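Local atomic coordinates of amino acid ABC transporter, periplasmic amino acid-binding protein (Brucella ovis, PDB entry 4Z9N), a protein that binds glutathione in its cleft and, as a periplasmic solute-binding protein, probably delivers it or a related compound to an ABC transporter for uptake. Residues Ser42-Asp47 with Gly105-Asp110; Tyr48-Ala53 with Val63-Leu68; Thr182-Ser187 with Glu211-Thr216; Gly290-Ile295 with Gly320-Ile325. One frame throughout, in Å; residues are numbered along the deposited sequence.

Interaction 1 (Ser42-Asp47 with Gly105-Asp110); sequences SGFDVD and GINYYD
The ring of Phe44 and the carboxylate of Asp45, neighbours in the first turn of helix 44-57, both close on Asn107, at the corner where the chain of strand 101-117 changes direction. The tight part is the ring. Asn107 O lies at its edge, close to the ring plane and 3.4 Å from Phe44 CZ, so the polarised C-H rim of the ring faces a partial negative charge. Phe44 CG stands anti to the backbone N (chi1 -178°), which sends the ring out from the helix to the corner. There CE2 of the ring also comes within 3.6 Å of Asn107 ND2 and within 4.1 Å of Tyr108 CB. Ile295 and Asn299 of helix 292-299 pack against the same ring, and a large apolar residue suits so enclosed a place.

In the periplasmic binding protein fold of solute-binding family 3, helix 44-57 belongs to the lobe built on the parallel sheet of strand 21-25. Here its N-terminal turn, capped at Gly43, whose backbone angles call for glycine, meets strand 101-117 of the mixed sheet.

The polar side is less closely packed, with a single water filling in between Asp45 and Asn107. Asn107 ND2 donates to Asp45 OD1 over 3.0 Å at 154°, with carboxylate and amide nearly coplanar (9°). The water bridges the two groups, donating to Asp45 OD1 and to Asn107 OD1, each at 2.8 Å. Asp45 OD1 thus accepts two bonds, while OD2 takes the backbone N-H of Asn88.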
loop_
_atom_site.group_PDB
_atom_site.type_symbol
_atom_site.label_atom_id
_atom_site.label_comp_id
_atom_site.label_asym_id
_atom_site.label_seq_id
_atom_site.Cartn_x
_atom_site.Cartn_y
_atom_site.Cartn_z
ATOM N N SER D 42 -15.564 -9.749 19.220
ATOM C CA SER D 42 -15.522 -8.334 18.881
ATOM C C SER D 42 -14.070 -7.873 18.796
ATOM O O SER D 42 -13.160 -8.554 19.284
ATOM C CB SER D 42 -16.287 -7.492 19.905
ATOM O OG SER D 42 -15.642 -7.517 21.165
ATOM N N GLY D 43 -13.870 -6.713 18.184
ATOM C CA GLY D 43 -12.540 -6.155 17.994
ATOM C C GLY D 43 -12.318 -5.547 16.609
ATOM O O GLY D 43 -13.144 -5.698 15.703
ATOM N N PHE D 44 -11.192 -4.855 16.457
ATOM C CA PHE D 44 -10.826 -4.162 15.216
ATOM C C PHE D 44 -10.634 -5.156 14.063
ATOM O O PHE D 44 -11.217 -4.987 12.986
ATOM C CB PHE D 44 -9.546 -3.341 15.444
ATOM C CG PHE D 44 -9.087 -2.536 14.248
ATOM C CD1 PHE D 44 -9.552 -1.245 14.038
ATOM C CD2 PHE D 44 -8.150 -3.062 13.359
ATOM C CE1 PHE D 44 -9.116 -0.493 12.944
ATOM C CE2 PHE D 44 -7.699 -2.304 12.261
ATOM C CZ PHE D 44 -8.189 -1.022 12.063
ATOM N N ASP D 45 -9.826 -6.194 14.292
ATOM C CA ASP D 45 -9.639 -7.219 13.266
ATOM C C ASP D 45 -10.919 -8.039 13.092
ATOM O O ASP D 45 -11.247 -8.438 11.983
ATOM C CB ASP D 45 -8.462 -8.140 13.603
ATOM C CG ASP D 45 -7.116 -7.518 13.268
ATOM O OD1 ASP D 45 -7.098 -6.559 12.468
ATOM O OD2 ASP D 45 -6.079 -7.999 13.802
ATOM N N VAL D 46 -11.639 -8.296 14.183
ATOM C CA VAL D 46 -12.926 -8.981 14.067
ATOM C C VAL D 46 -13.873 -8.227 13.126
ATOM O O VAL D 46 -14.514 -8.833 12.256
ATOM C CB VAL D 46 -13.575 -9.182 15.446
ATOM C CG1 VAL D 46 -15.073 -9.475 15.307
ATOM C CG2 VAL D 46 -12.859 -10.327 16.188
ATOM N N ASP D 47 -13.961 -6.907 13.283
ATOM C CA ASP D 47 -14.871 -6.139 12.435
ATOM C C ASP D 47 -14.436 -6.198 10.964
ATOM O O ASP D 47 -15.273 -6.146 10.057
ATOM C CB ASP D 47 -14.972 -4.669 12.881
ATOM C CG ASP D 47 -15.908 -4.471 14.069
ATOM O OD1 ASP D 47 -15.848 -3.384 14.683
ATOM O OD2 ASP D 47 -16.678 -5.403 14.408
ATOM N N GLY D 105 -3.750 -5.992 1.792
ATOM C CA GLY D 105 -3.829 -4.627 2.294
ATOM C C GLY D 105 -3.286 -4.563 3.713
ATOM O O GLY D 105 -3.022 -5.598 4.318
ATOM N N ILE D 106 -3.114 -3.346 4.217
ATOM C CA ILE D 106 -2.585 -3.098 5.547
ATOM C C ILE D 106 -3.677 -2.369 6.321
ATOM O O ILE D 106 -3.979 -1.226 6.019
ATOM C CB ILE D 106 -1.284 -2.273 5.496
ATOM C CG1 ILE D 106 -0.133 -3.095 4.894
ATOM C CG2 ILE D 106 -0.905 -1.765 6.892
ATOM C CD1 ILE D 106 0.991 -2.213 4.339
ATOM N N ASN D 107 -4.291 -3.031 7.294
ATOM C CA ASN D 107 -5.393 -2.368 7.975
ATOM C C ASN D 107 -4.929 -1.606 9.217
ATOM O O ASN D 107 -5.693 -0.848 9.792
ATOM C CB ASN D 107 -6.521 -3.371 8.304
ATOM C CG ASN D 107 -6.146 -4.419 9.342
ATOM O OD1 ASN D 107 -4.978 -4.739 9.577
ATOM N ND2 ASN D 107 -7.175 -5.004 9.944
ATOM N N TYR D 108 -3.668 -1.767 9.606
ATOM C CA TYR D 108 -3.170 -1.008 10.743
ATOM C C TYR D 108 -1.648 -0.974 10.687
ATOM O O TYR D 108 -1.018 -2.023 10.752
ATOM C CB TYR D 108 -3.650 -1.630 12.069
ATOM C CG TYR D 108 -3.342 -0.762 13.267
ATOM C CD1 TYR D 108 -2.097 -0.809 13.879
ATOM C CD2 TYR D 108 -4.283 0.131 13.755
ATOM C CE1 TYR D 108 -1.800 0.001 14.950
ATOM C CE2 TYR D 108 -3.998 0.947 14.824
ATOM C CZ TYR D 108 -2.752 0.878 15.413
ATOM O OH TYR D 108 -2.457 1.698 16.470
ATOM N N TYR D 109 -1.072 0.224 10.538
ATOM C CA TYR D 109 0.384 0.389 10.614
ATOM C C TYR D 109 0.792 0.498 12.069
ATOM O O TYR D 109 0.351 1.403 12.751
ATOM C CB TYR D 109 0.855 1.635 9.867
ATOM C CG TYR D 109 0.599 1.601 8.375
ATOM C CD1 TYR D 109 -0.618 2.014 7.861
ATOM C CD2 TYR D 109 1.568 1.148 7.490
ATOM C CE1 TYR D 109 -0.869 1.990 6.498
ATOM C CE2 TYR D 109 1.330 1.116 6.126
ATOM C CZ TYR D 109 0.106 1.534 5.641
ATOM O OH TYR D 109 -0.134 1.517 4.286
ATOM N N ASP D 110 1.641 -0.418 12.540
ATOM C CA ASP D 110 2.102 -0.378 13.929
ATOM C C ASP D 110 3.637 -0.456 13.969
ATOM O O ASP D 110 4.302 -0.454 12.929
ATOM C CB ASP D 110 1.486 -1.529 14.727
ATOM C CG ASP D 110 1.248 -1.177 16.182
ATOM O OD1 ASP D 110 1.740 -0.118 16.626
ATOM O OD2 ASP D 110 0.553 -1.961 16.872
HETATM O O HOH W 1 -4.586 -6.928 11.268
#

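Interaction 2 (Tyr48-Ala53 with Val63-Leu68); sequences YCRAVA and VKFTPL
Cys49, Arg50 and Ala53 of helix 44-57 face Val63 and Phe65 of strand 63-67, an edge strand of the parallel sheet whose middle strand is 21-25. Strand 21-25, helix 44-57 and strand 63-67 form a beta-alpha-beta crossover in the alpha/beta lobe of the binding protein: segment 48-53 runs roughly antiparallel to strand 63-67 (147°), the segment axes 9.3 Å apart at closest.

The apolar contacts use small residues on the helix and bulkier ones on the strand. Cys49 CB touches Phe65 CE1 at 3.9 Å, and Ala53 CB lies 4.3 Å from Val63 CB, short side chains that let the strand come near. Two residues apart on one side of the strand, Val63 and Phe65 also support each other, with Val63 CG2 over one face of the ring, toward its rim.

The contact of the charged group is Arg50's: at the end of a chain extended from CG to NE, its guanidinium presents one face to the CZ end of the Phe65 ring, the planes 73° apart. Its nitrogens are also held by backbone carbonyls, NH1 by Pro60 and NH2 by Trp41, which fix the flat group in this pose. Phe65 CZ sits 3.8 Å above the guanidinium plane, over its centre, while Val63 CG1 approaches Arg50 NH1 to 3.5 Å.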
loop_
_atom_site.group_PDB
_atom_site.type_symbol
_atom_site.label_atom_id
_atom_site.label_comp_id
_atom_site.label_asym_id
_atom_site.label_seq_id
_atom_site.Cartn_x
_atom_site.Cartn_y
_atom_site.Cartn_z
ATOM N N TYR D 48 -13.133 -6.297 10.723
ATOM C CA TYR D 48 -12.639 -6.437 9.352
ATOM C C TYR D 48 -13.145 -7.750 8.752
ATOM O O TYR D 48 -13.537 -7.798 7.589
ATOM C CB TYR D 48 -11.103 -6.373 9.304
ATOM C CG TYR D 48 -10.608 -5.082 8.682
ATOM C CD1 TYR D 48 -10.536 -3.906 9.433
ATOM C CD2 TYR D 48 -10.266 -5.022 7.337
ATOM C CE1 TYR D 48 -10.117 -2.720 8.863
ATOM C CE2 TYR D 48 -9.857 -3.820 6.752
ATOM C CZ TYR D 48 -9.785 -2.682 7.528
ATOM O OH TYR D 48 -9.360 -1.498 6.957
ATOM N N CYS D 49 -13.125 -8.813 9.548
ATOM C CA CYS D 49 -13.708 -10.092 9.129
ATOM C C CYS D 49 -15.177 -9.944 8.799
ATOM O O CYS D 49 -15.662 -10.455 7.785
ATOM C CB CYS D 49 -13.566 -11.148 10.215
ATOM S SG CYS D 49 -11.884 -11.570 10.629
ATOM N N ARG D 50 -15.888 -9.256 9.681
ATOM C CA ARG D 50 -17.309 -9.043 9.474
ATOM C C ARG D 50 -17.554 -8.166 8.250
ATOM O O ARG D 50 -18.604 -8.268 7.612
ATOM C CB ARG D 50 -17.957 -8.416 10.709
ATOM C CG ARG D 50 -17.823 -9.252 11.987
ATOM C CD ARG D 50 -18.883 -8.836 13.011
ATOM N NE ARG D 50 -18.692 -9.517 14.285
ATOM C CZ ARG D 50 -19.136 -10.743 14.553
ATOM N NH1 ARG D 50 -19.803 -11.436 13.642
ATOM N NH2 ARG D 50 -18.900 -11.282 15.740
ATOM N N ALA D 51 -16.600 -7.297 7.933
ATOM C CA ALA D 51 -16.732 -6.452 6.741
ATOM C C ALA D 51 -16.715 -7.303 5.467
ATOM O O ALA D 51 -17.493 -7.068 4.534
ATOM C CB ALA D 51 -15.612 -5.376 6.691
ATOM N N VAL D 52 -15.833 -8.292 5.431
ATOM C CA VAL D 52 -15.764 -9.194 4.292
ATOM C C VAL D 52 -17.039 -10.022 4.214
ATOM O O VAL D 52 -17.602 -10.202 3.136
ATOM C CB VAL D 52 -14.519 -10.080 4.374
ATOM C CG1 VAL D 52 -14.498 -11.095 3.249
ATOM C CG2 VAL D 52 -13.271 -9.200 4.325
ATOM N N ALA D 53 -17.508 -10.506 5.361
ATOM C CA ALA D 53 -18.755 -11.247 5.384
ATOM C C ALA D 53 -19.918 -10.382 4.894
ATOM O O ALA D 53 -20.822 -10.879 4.205
ATOM C CB ALA D 53 -19.029 -11.780 6.785
ATOM N N VAL D 63 -20.193 -15.507 9.644
ATOM C CA VAL D 63 -18.765 -15.717 9.810
ATOM C C VAL D 63 -18.554 -16.660 10.975
ATOM O O VAL D 63 -19.333 -16.636 11.937
ATOM C CB VAL D 63 -18.035 -14.382 10.029
ATOM C CG1 VAL D 63 -18.651 -13.636 11.204
ATOM C CG2 VAL D 63 -16.539 -14.605 10.254
ATOM N N LYS D 64 -17.534 -17.515 10.871
ATOM C CA LYS D 64 -17.098 -18.345 11.991
ATOM C C LYS D 64 -15.636 -18.039 12.287
ATOM O O LYS D 64 -14.834 -17.815 11.366
ATOM C CB LYS D 64 -17.290 -19.844 11.709
ATOM C CG LYS D 64 -18.730 -20.260 11.453
ATOM C CD LYS D 64 -18.839 -21.786 11.372
ATOM C CE LYS D 64 -20.212 -22.231 10.912
ATOM N NZ LYS D 64 -20.359 -23.707 11.021
ATOM N N PHE D 65 -15.292 -18.012 13.572
ATOM C CA PHE D 65 -13.951 -17.586 13.985
ATOM C C PHE D 65 -13.084 -18.727 14.494
ATOM O O PHE D 65 -13.509 -19.522 15.326
ATOM C CB PHE D 65 -14.058 -16.505 15.060
ATOM C CG PHE D 65 -14.731 -15.253 14.582
ATOM C CD1 PHE D 65 -14.018 -14.290 13.886
ATOM C CD2 PHE D 65 -16.091 -15.053 14.801
ATOM C CE1 PHE D 65 -14.648 -13.135 13.429
ATOM C CE2 PHE D 65 -16.719 -13.909 14.353
ATOM C CZ PHE D 65 -15.996 -12.946 13.665
ATOM N N THR D 66 -11.855 -18.783 13.983
ATOM C CA THR D 66 -10.859 -19.765 14.399
ATOM C C THR D 66 -9.740 -19.060 15.168
ATOM O O THR D 66 -8.884 -18.427 14.559
ATOM C CB THR D 66 -10.273 -20.503 13.173
ATOM O OG1 THR D 66 -11.329 -21.190 12.478
ATOM C CG2 THR D 66 -9.168 -21.512 13.577
ATOM N N PRO D 67 -9.757 -19.148 16.511
ATOM C CA PRO D 67 -8.665 -18.535 17.277
ATOM C C PRO D 67 -7.347 -19.259 17.015
ATOM O O PRO D 67 -7.326 -20.488 16.992
ATOM C CB PRO D 67 -9.109 -18.698 18.730
ATOM C CG PRO D 67 -10.012 -19.900 18.710
ATOM C CD PRO D 67 -10.719 -19.859 17.371
ATOM N N LEU D 68 -6.282 -18.483 16.805
ATOM C CA LEU D 68 -4.963 -18.987 16.438
ATOM C C LEU D 68 -3.824 -18.301 17.209
ATOM O O LEU D 68 -3.728 -17.075 17.227
ATOM C CB LEU D 68 -4.744 -18.830 14.920
ATOM C CG LEU D 68 -5.774 -19.456 13.972
ATOM C CD1 LEU D 68 -5.710 -18.912 12.551
ATOM C CD2 LEU D 68 -5.530 -20.960 13.955
#

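Interaction 3 (Thr182-Ser187 with Glu211-Thr216); sequences TTDQSS and EPFGLT. With GSH (glutathione), chain U.
Asp184 meets Glu211 and Phe213 while reaching for glutathione: its OD2 accepts a 2.6 Å hydrogen bond, probably charge-assisted, from the ligand amine N1 at the gamma-glutamyl end. The same OD2 is 3.3 Å from Phe213 CE1, and Asp184 CB stands at the edge of the ring, in its plane. Nearby, Thr183 OG1 is 3.5 Å from ligand CB2 and Ser187 CB equally close to SG2, small side chains that pack against the cysteinyl part.

Asp184 occupies the N-cap position of helix 185-192, although its carboxylate makes no capping bond and is turned to the ligand instead. Such a helix start beside a strand of the mixed sheet, lining the cleft, is in keeping with the periplasmic binding protein fold.

Behind Asp184 stands a second acid, Glu211: bent at chi2 (-85°), it places CG 3.1 Å from Asp184 OD1, and its OE1 comes within 3.8 Å of that oxygen, like charges that the ligand's ammonium probably helps to offset. Thr90 and Thr142 hydroxyls bond Glu211 OE1, and Ser209 bonds OE2, holding the carboxylate. Farther out, Ser186 OG lies 3.6 Å from Phe213 CE2 and is hydrogen-bonded to Asp110 OD2 of strand 101-117.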
loop_
_atom_site.group_PDB
_atom_site.type_symbol
_atom_site.label_atom_id
_atom_site.label_comp_id
_atom_site.label_asym_id
_atom_site.label_seq_id
_atom_site.Cartn_x
_atom_site.Cartn_y
_atom_site.Cartn_z
ATOM N N THR D 182 7.390 -6.920 25.550
ATOM C CA THR D 182 7.510 -6.323 24.231
ATOM C C THR D 182 6.536 -6.963 23.247
ATOM O O THR D 182 6.336 -8.186 23.242
ATOM C CB THR D 182 8.966 -6.407 23.659
ATOM O OG1 THR D 182 9.044 -5.645 22.448
ATOM C CG2 THR D 182 9.389 -7.859 23.356
ATOM N N THR D 183 5.907 -6.107 22.449
ATOM C CA THR D 183 5.084 -6.516 21.315
ATOM C C THR D 183 4.713 -5.248 20.542
ATOM O O THR D 183 5.276 -4.177 20.797
ATOM C CB THR D 183 3.802 -7.305 21.743
ATOM O OG1 THR D 183 3.069 -7.687 20.569
ATOM C CG2 THR D 183 2.905 -6.484 22.637
ATOM N N ASP D 184 3.793 -5.363 19.588
ATOM C CA ASP D 184 3.347 -4.191 18.826
ATOM C C ASP D 184 2.712 -3.182 19.753
ATOM O O ASP D 184 2.080 -3.559 20.745
ATOM C CB ASP D 184 2.372 -4.616 17.738
ATOM C CG ASP D 184 2.994 -5.605 16.795
ATOM O OD1 ASP D 184 4.175 -5.391 16.458
ATOM O OD2 ASP D 184 2.335 -6.604 16.417
ATOM N N GLN D 185 2.876 -1.898 19.453
ATOM C CA GLN D 185 2.440 -0.901 20.412
ATOM C C GLN D 185 0.932 -0.971 20.666
ATOM O O GLN D 185 0.489 -0.874 21.827
ATOM C CB GLN D 185 2.832 0.497 19.941
ATOM C CG GLN D 185 2.386 1.580 20.874
ATOM C CD GLN D 185 2.614 2.948 20.283
ATOM O OE1 GLN D 185 3.743 3.430 20.226
ATOM N NE2 GLN D 185 1.549 3.556 19.781
ATOM N N SER D 186 0.143 -1.178 19.610
ATOM C CA SER D 186 -1.314 -1.243 19.788
ATOM C C SER D 186 -1.670 -2.449 20.634
ATOM O O SER D 186 -2.663 -2.435 21.351
ATOM C CB SER D 186 -2.061 -1.303 18.448
ATOM O OG SER D 186 -1.747 -2.491 17.728
ATOM N N SER D 187 -0.844 -3.487 20.560
ATOM C CA SER D 187 -1.093 -4.689 21.341
ATOM C C SER D 187 -0.795 -4.442 22.823
ATOM O O SER D 187 -1.476 -4.985 23.706
ATOM C CB SER D 187 -0.239 -5.848 20.821
ATOM O OG SER D 187 -0.581 -6.166 19.477
ATOM N N GLU D 211 5.732 -2.476 11.740
ATOM C CA GLU D 211 4.854 -3.642 11.841
ATOM C C GLU D 211 3.521 -3.362 11.158
ATOM O O GLU D 211 2.511 -3.065 11.807
ATOM C CB GLU D 211 4.615 -4.048 13.307
ATOM C CG GLU D 211 5.872 -4.201 14.137
ATOM C CD GLU D 211 6.558 -5.565 14.033
ATOM O OE1 GLU D 211 6.041 -6.495 13.371
ATOM O OE2 GLU D 211 7.646 -5.696 14.646
ATOM N N PRO D 212 3.513 -3.417 9.823
ATOM C CA PRO D 212 2.248 -3.231 9.109
ATOM C C PRO D 212 1.369 -4.491 9.182
ATOM O O PRO D 212 1.748 -5.552 8.670
ATOM C CB PRO D 212 2.709 -2.913 7.675
ATOM C CG PRO D 212 4.054 -3.644 7.553
ATOM C CD PRO D 212 4.678 -3.474 8.924
ATOM N N PHE D 213 0.209 -4.381 9.833
ATOM C CA PHE D 213 -0.700 -5.530 9.987
ATOM C C PHE D 213 -1.372 -5.793 8.646
ATOM O O PHE D 213 -1.994 -4.883 8.088
ATOM C CB PHE D 213 -1.775 -5.262 11.050
ATOM C CG PHE D 213 -1.241 -5.122 12.454
ATOM C CD1 PHE D 213 0.114 -5.297 12.726
ATOM C CD2 PHE D 213 -2.105 -4.830 13.506
ATOM C CE1 PHE D 213 0.609 -5.161 14.032
ATOM C CE2 PHE D 213 -1.628 -4.683 14.820
ATOM C CZ PHE D 213 -0.261 -4.872 15.080
ATOM N N GLY D 214 -1.258 -7.016 8.136
ATOM C CA GLY D 214 -1.736 -7.325 6.793
ATOM C C GLY D 214 -2.917 -8.264 6.724
ATOM O O GLY D 214 -3.072 -9.142 7.555
ATOM N N LEU D 215 -3.789 -8.020 5.748
ATOM C CA LEU D 215 -4.904 -8.902 5.448
ATOM C C LEU D 215 -4.365 -10.068 4.645
ATOM O O LEU D 215 -4.008 -9.912 3.476
ATOM C CB LEU D 215 -5.978 -8.137 4.673
ATOM C CG LEU D 215 -6.408 -6.860 5.405
ATOM C CD1 LEU D 215 -7.361 -6.064 4.551
ATOM C CD2 LEU D 215 -7.031 -7.182 6.760
ATOM N N THR D 216 -4.287 -11.237 5.270
ATOM C CA THR D 216 -3.422 -12.292 4.749
ATOM C C THR D 216 -4.237 -13.389 4.073
ATOM O O THR D 216 -5.190 -13.878 4.651
ATOM C CB THR D 216 -2.571 -12.865 5.892
ATOM O OG1 THR D 216 -1.948 -11.768 6.578
ATOM C CG2 THR D 216 -1.494 -13.814 5.362
HETATM N N1 GSH U . 2.743 -8.468 14.616
HETATM C CA1 GSH U . 3.679 -9.441 15.181
HETATM C C1 GSH U . 3.831 -10.596 14.194
HETATM O O11 GSH U . 4.705 -11.480 14.415
HETATM O O12 GSH U . 3.090 -10.679 13.175
HETATM C CB1 GSH U . 3.179 -10.014 16.517
HETATM C CG1 GSH U . 1.821 -10.705 16.286
HETATM C CD1 GSH U . 1.449 -11.489 17.540
HETATM O OE1 GSH U . 1.217 -12.658 17.505
HETATM N N2 GSH U . 1.372 -10.769 18.789
HETATM C CA2 GSH U . 1.043 -11.523 19.984
HETATM C C2 GSH U . -0.357 -12.151 19.907
HETATM O O2 GSH U . -1.204 -11.789 19.155
HETATM C CB2 GSH U . 1.261 -10.666 21.235
HETATM S SG2 GSH U . 0.033 -9.339 21.385
HETATM N N3 GSH U . -0.605 -13.277 20.782
HETATM C CA3 GSH U . -1.888 -13.926 20.766
HETATM C C3 GSH U . -1.666 -15.429 20.590
HETATM O O31 GSH U . -2.635 -16.208 20.789
HETATM O O32 GSH U . -0.535 -15.882 20.234
#

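Interaction 4 (Gly290-Ile295 with Gly320-Ile325); sequences GNYGEI and GLQYGI
Tyr292, in the first turn of helix 292-299, brings its hydroxyl end to the amide of Gln322 in the loop 320-325. The helix start is a capping box: Asn291 at the N-cap and Glu294 three residues on exchange bonds with each other's backbone.

The capping bonds define the first turn, on which Tyr292 sits. Glu294 N donates to Asn291 OD1 over 3.0 Å at 154°, with a weaker bond from Gly293 N to the same oxygen, and Asn291 N returns a bond of 3.0 Å to Glu294 OE2. Asparagine suits the cap because its short amide can turn back to the first free N-H groups of the helix. Before it, Gly290 has positive phi, which glycine tolerates well, and a side chain there would run into Glu294 OE2.

Across the contact the hydroxyl end of Tyr292 packs on the amide of Gln322 by van der Waals contact. With chi1 at -179°, the ring leaves the helix on the side away from the backbone N and reaches the loop, where it crosses Gln322 at about a right angle, ring and amide planes 42° apart.

The polar ends find partners in a shared neighbourhood: Tyr292 OH is hydrogen-bonded to Asn107 O, and Gln322 NE2 to Ile106 O and Asn313 OD1. A tyrosine hydroxyl and a glutamine amide thus serve backbone oxygens at the corner of strand 101-117. Between the two side chains, Tyr292 OH and Gln322 NE2 lie 3.4 Å apart at an angle too poor for a bond.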
loop_
_atom_site.group_PDB
_atom_site.type_symbol
_atom_site.label_atom_id
_atom_site.label_comp_id
_atom_site.label_asym_id
_atom_site.label_seq_id
_atom_site.Cartn_x
_atom_site.Cartn_y
_atom_site.Cartn_z
ATOM N N GLY D 290 -19.884 -0.222 9.395
ATOM C CA GLY D 290 -19.525 1.185 9.297
ATOM C C GLY D 290 -18.225 1.378 8.528
ATOM O O GLY D 290 -17.670 0.410 8.004
ATOM N N ASN D 291 -17.720 2.611 8.453
ATOM C CA ASN D 291 -16.490 2.843 7.680
ATOM C C ASN D 291 -15.229 2.588 8.521
ATOM O O ASN D 291 -15.317 2.241 9.706
ATOM C CB ASN D 291 -16.468 4.267 7.071
ATOM C CG ASN D 291 -16.337 5.385 8.116
ATOM O OD1 ASN D 291 -15.537 5.315 9.052
ATOM N ND2 ASN D 291 -17.109 6.454 7.919
ATOM N N TYR D 292 -14.063 2.773 7.909
ATOM C CA TYR D 292 -12.791 2.504 8.585
ATOM C C TYR D 292 -12.669 3.255 9.917
ATOM O O TYR D 292 -12.234 2.695 10.916
ATOM C CB TYR D 292 -11.610 2.885 7.690
ATOM C CG TYR D 292 -10.276 2.593 8.332
ATOM C CD1 TYR D 292 -9.690 1.335 8.217
ATOM C CD2 TYR D 292 -9.597 3.566 9.051
ATOM C CE1 TYR D 292 -8.464 1.058 8.799
ATOM C CE2 TYR D 292 -8.368 3.290 9.651
ATOM C CZ TYR D 292 -7.811 2.041 9.516
ATOM O OH TYR D 292 -6.588 1.790 10.108
ATOM N N GLY D 293 -13.037 4.536 9.912
ATOM C CA GLY D 293 -12.902 5.355 11.105
ATOM C C GLY D 293 -13.817 4.877 12.208
ATOM O O GLY D 293 -13.476 4.928 13.396
ATOM N N GLU D 294 -15.003 4.420 11.814
ATOM C CA GLU D 294 -15.949 3.903 12.783
ATOM C C GLU D 294 -15.444 2.609 13.420
ATOM O O GLU D 294 -15.624 2.407 14.623
ATOM C CB GLU D 294 -17.310 3.691 12.136
ATOM C CG GLU D 294 -17.947 4.980 11.617
ATOM C CD GLU D 294 -19.365 4.753 11.173
ATOM O OE1 GLU D 294 -20.289 4.906 12.018
ATOM O OE2 GLU D 294 -19.563 4.413 9.989
ATOM N N ILE D 295 -14.799 1.754 12.624
ATOM C CA ILE D 295 -14.210 0.523 13.136
ATOM C C ILE D 295 -13.077 0.867 14.091
ATOM O O ILE D 295 -12.956 0.270 15.163
ATOM C CB ILE D 295 -13.707 -0.382 11.987
ATOM C CG1 ILE D 295 -14.883 -0.871 11.138
ATOM C CG2 ILE D 295 -12.915 -1.567 12.527
ATOM C CD1 ILE D 295 -14.437 -1.567 9.853
ATOM N N GLY D 320 -2.106 11.004 7.810
ATOM C CA GLY D 320 -1.742 9.618 8.002
ATOM C C GLY D 320 -1.310 8.900 6.738
ATOM O O GLY D 320 -1.009 9.536 5.728
ATOM N N LEU D 321 -1.296 7.572 6.804
ATOM C CA LEU D 321 -0.839 6.717 5.701
ATOM C C LEU D 321 -1.969 5.962 5.001
ATOM O O LEU D 321 -1.742 5.301 3.970
ATOM C CB LEU D 321 0.181 5.689 6.219
ATOM C CG LEU D 321 1.432 6.228 6.904
ATOM C CD1 LEU D 321 2.348 5.075 7.358
ATOM C CD2 LEU D 321 2.194 7.175 5.951
ATOM N N GLN D 322 -3.185 6.026 5.542
ATOM C CA GLN D 322 -4.230 5.146 5.021
ATOM C C GLN D 322 -4.859 5.754 3.791
ATOM O O GLN D 322 -5.491 6.816 3.847
ATOM C CB GLN D 322 -5.295 4.834 6.086
ATOM C CG GLN D 322 -4.796 3.923 7.209
ATOM C CD GLN D 322 -4.692 2.462 6.776
ATOM O OE1 GLN D 322 -5.001 2.112 5.637
ATOM N NE2 GLN D 322 -4.237 1.610 7.685
ATOM N N TYR D 323 -4.679 5.068 2.670
ATOM C CA TYR D 323 -5.036 5.629 1.364
ATOM C C TYR D 323 -5.945 4.679 0.615
ATOM O O TYR D 323 -5.526 3.601 0.219
ATOM C CB TYR D 323 -3.756 5.907 0.573
ATOM C CG TYR D 323 -3.895 6.548 -0.802
ATOM C CD1 TYR D 323 -4.079 5.759 -1.939
ATOM C CD2 TYR D 323 -3.747 7.929 -0.971
ATOM C CE1 TYR D 323 -4.166 6.332 -3.198
ATOM C CE2 TYR D 323 -3.816 8.512 -2.242
ATOM C CZ TYR D 323 -4.026 7.704 -3.341
ATOM O OH TYR D 323 -4.079 8.263 -4.591
ATOM N N GLY D 324 -7.205 5.060 0.443
ATOM C CA GLY D 324 -8.131 4.198 -0.267
ATOM C C GLY D 324 -7.880 4.302 -1.761
ATOM O O GLY D 324 -7.982 5.375 -2.347
ATOM N N ILE D 325 -7.525 3.184 -2.378
ATOM C CA ILE D 325 -7.285 3.149 -3.811
ATOM C C ILE D 325 -8.627 3.409 -4.486
ATOM O O ILE D 325 -9.656 2.978 -3.981
ATOM C CB ILE D 325 -6.626 1.787 -4.200
ATOM C CG1 ILE D 325 -5.326 1.602 -3.422
ATOM C CG2 ILE D 325 -6.328 1.698 -5.685
ATOM C CD1 ILE D 325 -4.749 0.221 -3.561
#

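Overall arrangement
Helix 44-57 carries both interaction 1, at its start, and interaction 2, on the following turns; their centres are about 11 Å apart, and along the chain interaction 2 falls between the two segments of interaction 1. Interactions 3 and 4 follow in that order. Strands 101-117 and 211-218, neighbours in the mixed sheet, join interaction 1 to interaction 3, the contact that binds glutathione, with centres about 9 Å apart. Interaction 1 also meets interaction 4, centres about 10 Å apart, and Tyr48 of interaction 2 packs on Tyr292. Interactions 3 and 4 do not touch, their centres about 17 Å apart, yet both reach the second subunit. Interaction 1 thus links sheet lobe, ligand cleft and C-terminal region.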